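Local atomic coordinates of carbohydrate esterase family 2 (CE2) (PDB entry 4XVH), a protein that probably hydrolyses acetyl esters on xylan or related polysaccharides, joining an esterase domain of SGNH type to a beta-sandwich domain thought to bind carbohydrate. Residues L46-D49 and P53-I56; N150-D155 and K321-A326; I226-Y231 and K271-N276. All coordinates share one frame; numbering follows the deposited sequence.

Contact 1 of 3, residues L46-D49 and P53-I56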
loop_
_atom_site.group_PDB
_atom_site.type_symbol
_atom_site.label_atom_id
_atom_site.label_comp_id
_atom_site.label_asym_id
_atom_site.label_seq_id
_atom_site.Cartn_x
_atom_site.Cartn_y
_atom_site.Cartn_z
ATOM N N LEU A 46 -2.825 -5.415 -15.332
ATOM C CA LEU A 46 -2.866 -4.553 -16.517
ATOM C C LEU A 46 -4.333 -4.334 -16.866
ATOM O O LEU A 46 -5.057 -5.317 -17.130
ATOM C CB LEU A 46 -2.092 -5.197 -17.685
ATOM C CG LEU A 46 -2.068 -4.380 -18.985
ATOM C CD1 LEU A 46 -1.134 -3.179 -18.839
ATOM C CD2 LEU A 46 -1.646 -5.279 -20.140
ATOM N N VAL A 47 -4.796 -3.083 -16.826
ATOM C CA VAL A 47 -6.209 -2.796 -17.044
ATOM C C VAL A 47 -6.360 -2.032 -18.362
ATOM O O VAL A 47 -5.779 -0.962 -18.538
ATOM C CB VAL A 47 -6.835 -1.990 -15.880
ATOM C CG1 VAL A 47 -8.181 -1.417 -16.300
ATOM C CG2 VAL A 47 -6.983 -2.896 -14.622
ATOM N N ILE A 48 -7.112 -2.618 -19.290
ATOM C CA ILE A 48 -7.272 -2.066 -20.624
ATOM C C ILE A 48 -8.703 -1.571 -20.808
ATOM O O ILE A 48 -9.657 -2.336 -20.558
ATOM C CB ILE A 48 -6.958 -3.136 -21.703
ATOM C CG1 ILE A 48 -5.605 -3.783 -21.425
ATOM C CG2 ILE A 48 -6.986 -2.531 -23.108
ATOM C CD1 ILE A 48 -4.422 -2.737 -21.571
ATOM N N ASP A 49 -8.865 -0.318 -21.234
ATOM C CA ASP A 49 -10.205 0.236 -21.431
ATOM C C ASP A 49 -11.079 0.085 -20.181
ATOM O O ASP A 49 -12.291 -0.142 -20.272
ATOM C CB ASP A 49 -10.867 -0.435 -22.642
ATOM C CG ASP A 49 -10.116 -0.142 -23.929
ATOM O OD1 ASP A 49 -9.427 0.898 -23.935
ATOM O OD2 ASP A 49 -10.202 -0.928 -24.902
ATOM N N PRO A 53 -8.881 -6.657 -14.650
ATOM C CA PRO A 53 -7.417 -6.667 -14.572
ATOM C C PRO A 53 -6.813 -7.900 -15.217
ATOM O O PRO A 53 -7.329 -8.990 -14.987
ATOM C CB PRO A 53 -7.152 -6.657 -13.056
ATOM C CG PRO A 53 -8.356 -6.017 -12.474
ATOM C CD PRO A 53 -9.509 -6.499 -13.325
ATOM N N ILE A 54 -5.781 -7.741 -16.044
ATOM C CA ILE A 54 -5.055 -8.900 -16.555
ATOM C C ILE A 54 -3.911 -9.095 -15.590
ATOM O O ILE A 54 -3.123 -8.166 -15.380
ATOM C CB ILE A 54 -4.530 -8.696 -17.982
ATOM C CG1 ILE A 54 -5.693 -8.285 -18.913
ATOM C CG2 ILE A 54 -3.811 -9.966 -18.467
ATOM C CD1 ILE A 54 -5.261 -7.847 -20.330
ATOM N N VAL A 55 -3.852 -10.257 -14.946
ATOM C CA VAL A 55 -2.829 -10.472 -13.921
ATOM C C VAL A 55 -1.596 -11.087 -14.549
ATOM O O VAL A 55 -1.671 -12.163 -15.171
ATOM C CB VAL A 55 -3.327 -11.370 -12.785
ATOM C CG1 VAL A 55 -2.219 -11.559 -11.745
ATOM C CG2 VAL A 55 -4.598 -10.759 -12.159
ATOM N N ILE A 56 -0.468 -10.398 -14.409
ATOM C CA ILE A 56 0.763 -10.832 -15.024
ATOM C C ILE A 56 1.831 -11.012 -13.957
ATOM O O ILE A 56 2.027 -10.111 -13.151
ATOM C CB ILE A 56 1.229 -9.814 -16.062
ATOM C CG1 ILE A 56 0.139 -9.584 -17.103
ATOM C CG2 ILE A 56 2.520 -10.283 -16.750
ATOM C CD1 ILE A 56 0.437 -8.384 -18.004
#
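Leu46, Ile54, Ile56 and Ile48 gather on one face of a two-stranded pairing. CB of Leu46 lies 4.3 Å from CB of Ile54 and 4.1 Å from CD1 of Ile56. Further along, CD1 of Ile54 meets CG1 of Ile48 at 4.2 Å. The Leu46 side chain also packs on Val77, Leu79 and Ile64, and Ile56 rests on Ile64, which belongs to strand 63-65 of the other antiparallel sheet. This is consistent with Leu46 facing the interior of the sandwich.

On the other face Val47 and Pro53 lie side by side and point the same way. With chi1 at 166°, CG1 of Val47 is anti to the backbone N, and CG2 lies beside that N, where it meets Pro53. CG2 of Val47 is 3.8 Å from CA of Pro53 and 4.0 Å from its CG.

Leu46 and Ile54 form an antiparallel hydrogen-bonded pair. Leu46 N gives to Ile54 O at 2.8 Å, and Ile54 N returns to Leu46 O, also at 2.8 Å. Both bonds are nearly straight, at 161° and 168°. Strand 73-81 is bonded on as well, by the Asp49 carboxylate to His75 ND1 and Thr76 N and by the Val47 backbone to Val78. The arrangement is a beta hairpin of strands 44-48 and 54-56, part of an antiparallel sheet in the N-terminal jelly-roll sandwich.

Contact 2 of 3, residues N150-D155 and K321-A326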
loop_
_atom_site.group_PDB
_atom_site.type_symbol
_atom_site.label_atom_id
_atom_site.label_comp_id
_atom_site.label_asym_id
_atom_site.label_seq_id
_atom_site.Cartn_x
_atom_site.Cartn_y
_atom_site.Cartn_z
ATOM N N ASN A 150 -10.085 4.426 -4.380
ATOM C CA ASN A 150 -10.953 4.267 -5.550
ATOM C C ASN A 150 -12.366 4.832 -5.315
ATOM O O ASN A 150 -12.924 5.508 -6.169
ATOM C CB ASN A 150 -11.107 2.798 -5.934
ATOM C CG ASN A 150 -9.807 2.156 -6.472
ATOM O OD1 ASN A 150 -8.820 2.829 -6.830
ATOM N ND2 ASN A 150 -9.828 0.825 -6.549
ATOM N N ALA A 151 -12.976 4.496 -4.178
ATOM C CA ALA A 151 -14.341 4.965 -3.888
ATOM C C ALA A 151 -14.394 6.507 -3.800
ATOM O O ALA A 151 -15.417 7.133 -4.091
ATOM C CB ALA A 151 -14.855 4.332 -2.558
ATOM N N LEU A 152 -13.288 7.107 -3.378
ATOM C CA LEU A 152 -13.242 8.572 -3.223
ATOM C C LEU A 152 -12.737 9.250 -4.502
ATOM O O LEU A 152 -12.599 10.467 -4.548
ATOM C CB LEU A 152 -12.334 8.947 -2.056
ATOM C CG LEU A 152 -12.842 8.374 -0.716
ATOM C CD1 LEU A 152 -11.806 8.611 0.345
ATOM C CD2 LEU A 152 -14.181 9.029 -0.368
ATOM N N GLY A 153 -12.456 8.466 -5.531
ATOM C CA GLY A 153 -11.961 9.041 -6.762
ATOM C C GLY A 153 -10.574 9.666 -6.563
ATOM O O GLY A 153 -10.224 10.609 -7.279
ATOM N N ALA A 154 -9.791 9.147 -5.613
ATOM C CA ALA A 154 -8.490 9.744 -5.311
ATOM C C ALA A 154 -7.300 8.958 -5.866
ATOM O O ALA A 154 -7.319 7.733 -5.882
ATOM C CB ALA A 154 -8.305 9.896 -3.804
ATOM N N ASP A 155 -6.260 9.681 -6.292
ATOM C CA ASP A 155 -4.960 9.056 -6.532
ATOM C C ASP A 155 -4.412 8.615 -5.177
ATOM O O ASP A 155 -4.811 9.139 -4.120
ATOM C CB ASP A 155 -3.978 10.033 -7.220
ATOM C CG ASP A 155 -3.966 9.874 -8.734
ATOM O OD1 ASP A 155 -4.376 8.806 -9.230
ATOM O OD2 ASP A 155 -3.570 10.815 -9.435
ATOM N N LYS A 321 -15.780 6.022 3.908
ATOM C CA LYS A 321 -16.756 6.898 4.556
ATOM C C LYS A 321 -16.095 7.804 5.617
ATOM O O LYS A 321 -16.477 8.960 5.793
ATOM C CB LYS A 321 -17.878 6.085 5.230
ATOM C CG LYS A 321 -18.797 5.294 4.285
ATOM C CD LYS A 321 -19.944 4.729 5.108
ATOM C CE LYS A 321 -20.693 3.622 4.414
ATOM N NZ LYS A 321 -21.541 2.872 5.439
ATOM N N ALA A 322 -15.146 7.250 6.354
ATOM C CA ALA A 322 -14.496 8.003 7.430
ATOM C C ALA A 322 -13.667 9.162 6.868
ATOM O O ALA A 322 -13.623 10.232 7.456
ATOM C CB ALA A 322 -13.625 7.085 8.243
ATOM N N ILE A 323 -12.962 8.921 5.764
ATOM C CA ILE A 323 -12.167 9.957 5.133
ATOM C C ILE A 323 -13.125 10.997 4.574
ATOM O O ILE A 323 -12.931 12.224 4.774
ATOM C CB ILE A 323 -11.266 9.384 4.004
ATOM C CG1 ILE A 323 -10.218 8.421 4.601
ATOM C CG2 ILE A 323 -10.642 10.516 3.203
ATOM C CD1 ILE A 323 -9.323 7.692 3.561
ATOM N N ALA A 324 -14.164 10.512 3.888
ATOM C CA ALA A 324 -15.153 11.415 3.288
ATOM C C ALA A 324 -15.751 12.312 4.361
ATOM O O ALA A 324 -15.913 13.525 4.141
ATOM C CB ALA A 324 -16.295 10.631 2.543
ATOM N N ALA A 325 -16.110 11.722 5.505
ATOM C CA ALA A 325 -16.769 12.496 6.571
ATOM C C ALA A 325 -15.824 13.568 7.088
ATOM O O ALA A 325 -16.209 14.723 7.311
ATOM C CB ALA A 325 -17.189 11.591 7.709
ATOM N N ALA A 326 -14.573 13.166 7.295
ATOM C CA ALA A 326 -13.566 14.077 7.818
ATOM C C ALA A 326 -13.282 15.225 6.858
ATOM O O ALA A 326 -13.038 16.353 7.294
ATOM C CB ALA A 326 -12.259 13.319 8.125
#
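The bond from Ala325 N to Lys321 O, 2.8 Å long, closes the helical turn that carries Ile323 and Ala324 against Leu152. Across the contact itself no hydrogen bond forms, and the joint is wholly apolar. Leu152 does the reaching, and its two methyl branches divide the work. CD1 comes to CG2 of Ile323 at 3.6 Å and to CB of the same residue at 3.8 Å. CD2 sits 3.9 Å from CB of Ala324. The Leu152 and Ile323 side chains cross obliquely. With chi1 at -65°, Ile323 CG1 lies beside the backbone N and CG2 is anti to it; CG2 is the branch nearest Leu152.

Both side chains also touch Ile112 of strand 111-116, so they pack over the parallel sheet of the alpha/beta esterase domain. Ile323 goes on to Phe252 of strand 250-254. Helix 144-151 ends in a Schellman motif just where Leu152 makes its contact. Gly153 has a phi of 66°, which suits glycine, and its N bonds to Asn150 O at 3.1 Å. The carbonyl O of Leu152 accepts from Arg110 NH1.

Contact 3 of 3, residues I226-Y231 and K271-N276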
loop_
_atom_site.group_PDB
_atom_site.type_symbol
_atom_site.label_atom_id
_atom_site.label_comp_id
_atom_site.label_asym_id
_atom_site.label_seq_id
_atom_site.Cartn_x
_atom_site.Cartn_y
_atom_site.Cartn_z
ATOM N N ILE A 226 4.953 -5.540 24.027
ATOM C CA ILE A 226 5.223 -4.191 23.532
ATOM C C ILE A 226 5.262 -3.135 24.645
ATOM O O ILE A 226 4.565 -3.250 25.657
ATOM C CB ILE A 226 4.163 -3.804 22.481
ATOM C CG1 ILE A 226 4.578 -2.567 21.673
ATOM C CG2 ILE A 226 2.768 -3.630 23.110
ATOM C CD1 ILE A 226 3.613 -2.269 20.550
ATOM N N ASP A 227 6.121 -2.131 24.471
ATOM C CA ASP A 227 6.100 -0.974 25.366
ATOM C C ASP A 227 4.998 -0.098 24.843
ATOM O O ASP A 227 5.165 0.536 23.803
ATOM C CB ASP A 227 7.444 -0.245 25.378
ATOM C CG ASP A 227 7.455 0.964 26.307
ATOM O OD1 ASP A 227 6.368 1.494 26.668
ATOM O OD2 ASP A 227 8.578 1.381 26.679
ATOM N N VAL A 228 3.865 -0.069 25.533
ATOM C CA VAL A 228 2.695 0.618 24.992
ATOM C C VAL A 228 2.891 2.121 24.894
ATOM O O VAL A 228 2.481 2.755 23.900
ATOM C CB VAL A 228 1.442 0.324 25.819
ATOM C CG1 VAL A 228 0.246 1.112 25.287
ATOM C CG2 VAL A 228 1.135 -1.169 25.761
ATOM N N ALA A 229 3.537 2.680 25.914
ATOM C CA ALA A 229 3.784 4.102 25.972
ATOM C C ALA A 229 4.672 4.501 24.813
ATOM O O ALA A 229 4.431 5.520 24.164
ATOM C CB ALA A 229 4.421 4.490 27.307
ATOM N N ALA A 230 5.690 3.687 24.540
ATOM C CA ALA A 230 6.589 3.952 23.417
ATOM C C ALA A 230 5.847 3.827 22.090
ATOM O O ALA A 230 6.063 4.622 21.169
ATOM C CB ALA A 230 7.777 3.016 23.453
ATOM N N TYR A 231 4.955 2.846 21.981
ATOM C CA TYR A 231 4.173 2.687 20.736
ATOM C C TYR A 231 3.313 3.943 20.492
ATOM O O TYR A 231 3.309 4.536 19.400
ATOM C CB TYR A 231 3.311 1.431 20.827
ATOM C CG TYR A 231 2.325 1.211 19.690
ATOM C CD1 TYR A 231 2.758 0.831 18.421
ATOM C CD2 TYR A 231 0.962 1.344 19.912
ATOM C CE1 TYR A 231 1.850 0.628 17.391
ATOM C CE2 TYR A 231 0.043 1.154 18.898
ATOM C CZ TYR A 231 0.471 0.787 17.646
ATOM O OH TYR A 231 -0.475 0.589 16.659
ATOM N N LYS A 271 -5.794 -6.473 21.155
ATOM C CA LYS A 271 -6.591 -5.603 20.285
ATOM C C LYS A 271 -7.123 -4.380 21.034
ATOM O O LYS A 271 -7.062 -3.255 20.554
ATOM C CB LYS A 271 -7.749 -6.380 19.673
ATOM C CG LYS A 271 -8.629 -5.577 18.701
ATOM C CD LYS A 271 -7.818 -4.871 17.595
ATOM C CE LYS A 271 -8.741 -4.333 16.480
ATOM N NZ LYS A 271 -9.270 -5.454 15.645
ATOM N N THR A 272 -7.666 -4.611 22.216
ATOM C CA THR A 272 -8.095 -3.491 23.060
ATOM C C THR A 272 -6.895 -2.618 23.443
ATOM O O THR A 272 -6.977 -1.399 23.398
ATOM C CB THR A 272 -8.811 -4.012 24.305
ATOM O OG1 THR A 272 -10.023 -4.654 23.884
ATOM C CG2 THR A 272 -9.133 -2.877 25.304
ATOM N N THR A 273 -5.778 -3.240 23.816
ATOM C CA THR A 273 -4.573 -2.485 24.184
ATOM C C THR A 273 -4.111 -1.577 23.016
ATOM O O THR A 273 -3.815 -0.390 23.224
ATOM C CB THR A 273 -3.430 -3.422 24.602
ATOM O OG1 THR A 273 -3.845 -4.194 25.739
ATOM C CG2 THR A 273 -2.189 -2.627 24.997
ATOM N N GLN A 274 -4.057 -2.130 21.798
ATOM C CA GLN A 274 -3.677 -1.333 20.621
ATOM C C GLN A 274 -4.687 -0.236 20.350
ATOM O O GLN A 274 -4.322 0.884 19.989
ATOM C CB GLN A 274 -3.560 -2.182 19.353
ATOM C CG GLN A 274 -2.987 -1.381 18.161
ATOM C CD GLN A 274 -3.342 -1.968 16.812
ATOM O OE1 GLN A 274 -4.331 -2.704 16.678
ATOM N NE2 GLN A 274 -2.524 -1.651 15.791
ATOM N N THR A 275 -5.961 -0.575 20.515
ATOM C CA THR A 275 -7.023 0.363 20.209
ATOM C C THR A 275 -6.940 1.568 21.113
ATOM O O THR A 275 -6.980 2.709 20.648
ATOM C CB THR A 275 -8.388 -0.304 20.330
ATOM O OG1 THR A 275 -8.467 -1.329 19.333
ATOM C CG2 THR A 275 -9.507 0.714 20.127
ATOM N N ASN A 276 -6.761 1.320 22.407
ATOM C CA ASN A 276 -6.656 2.422 23.361
ATOM C C ASN A 276 -5.414 3.275 23.124
ATOM O O ASN A 276 -5.458 4.507 23.253
ATOM C CB ASN A 276 -6.658 1.877 24.799
ATOM C CG ASN A 276 -8.028 1.347 25.216
ATOM O OD1 ASN A 276 -9.045 1.766 24.667
ATOM N ND2 ASN A 276 -8.057 0.448 26.209
#
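Tyr231 and Gln274 join two helices of the alpha/beta esterase fold, 228-243 and 270-285. The first connects strand 207-211 to strand 250-254, and the second leads on to strand 289-292. Tyr231 holds CG anti to its backbone N (chi1 173°), which sends the ring across to the second helix. Gln274 runs on extended beyond CG. Its NE2 gives a hydrogen bond to Tyr231 OH at 3.2 Å, with an N-H...O angle of 162°. The hydroxyl lies close to the amide plane, while ring and amide are turned 38° from each other. CG of Gln274 packs obliquely on the ring, 4.0 Å from Tyr231 CE2.

Outside partners fix these groups. Tyr231 OH is also bonded to Leu212 O, and Gln274 OE1 accepts from Ser256 N, which settles which way the amide faces. A phenylalanine in place of Tyr231 would probably leave Gln274 NE2 without its hydroxyl acceptor and Leu212 O without that partner.

The second touch is between methyls. Thr273 OG1 bonds back to Ala269 O, just ahead of the helix, and CG2 of Thr273 is left to meet Val228 CG2 at 3.7 Å. Val228 is in the first turn of its helix, which Asp227 caps: Asp227 OD1 takes Ala230 N at 3.1 Å from above the carboxylate plane.

In the fold
Contact 2 is buried, while contacts 1 and 3 are partly buried and lie farther from the chain's centre. Contact 1 stands apart in the N-terminal sandwich. It joins neighbours in sequence, and backbone bonds do much of the holding. Contacts 2 and 3 bring helical parts of the esterase domain together through side chains, though from different pairs of elements. Contact 2 is purely apolar, whereas contact 3 adds a tyrosine-glutamine bond tied to nearby loops. Along the chain, contact 3 is nested within the loop that contact 2 closes. Contacts 1 and 3 lie on opposite sides of the chain's centre, with centres about 41 Å apart.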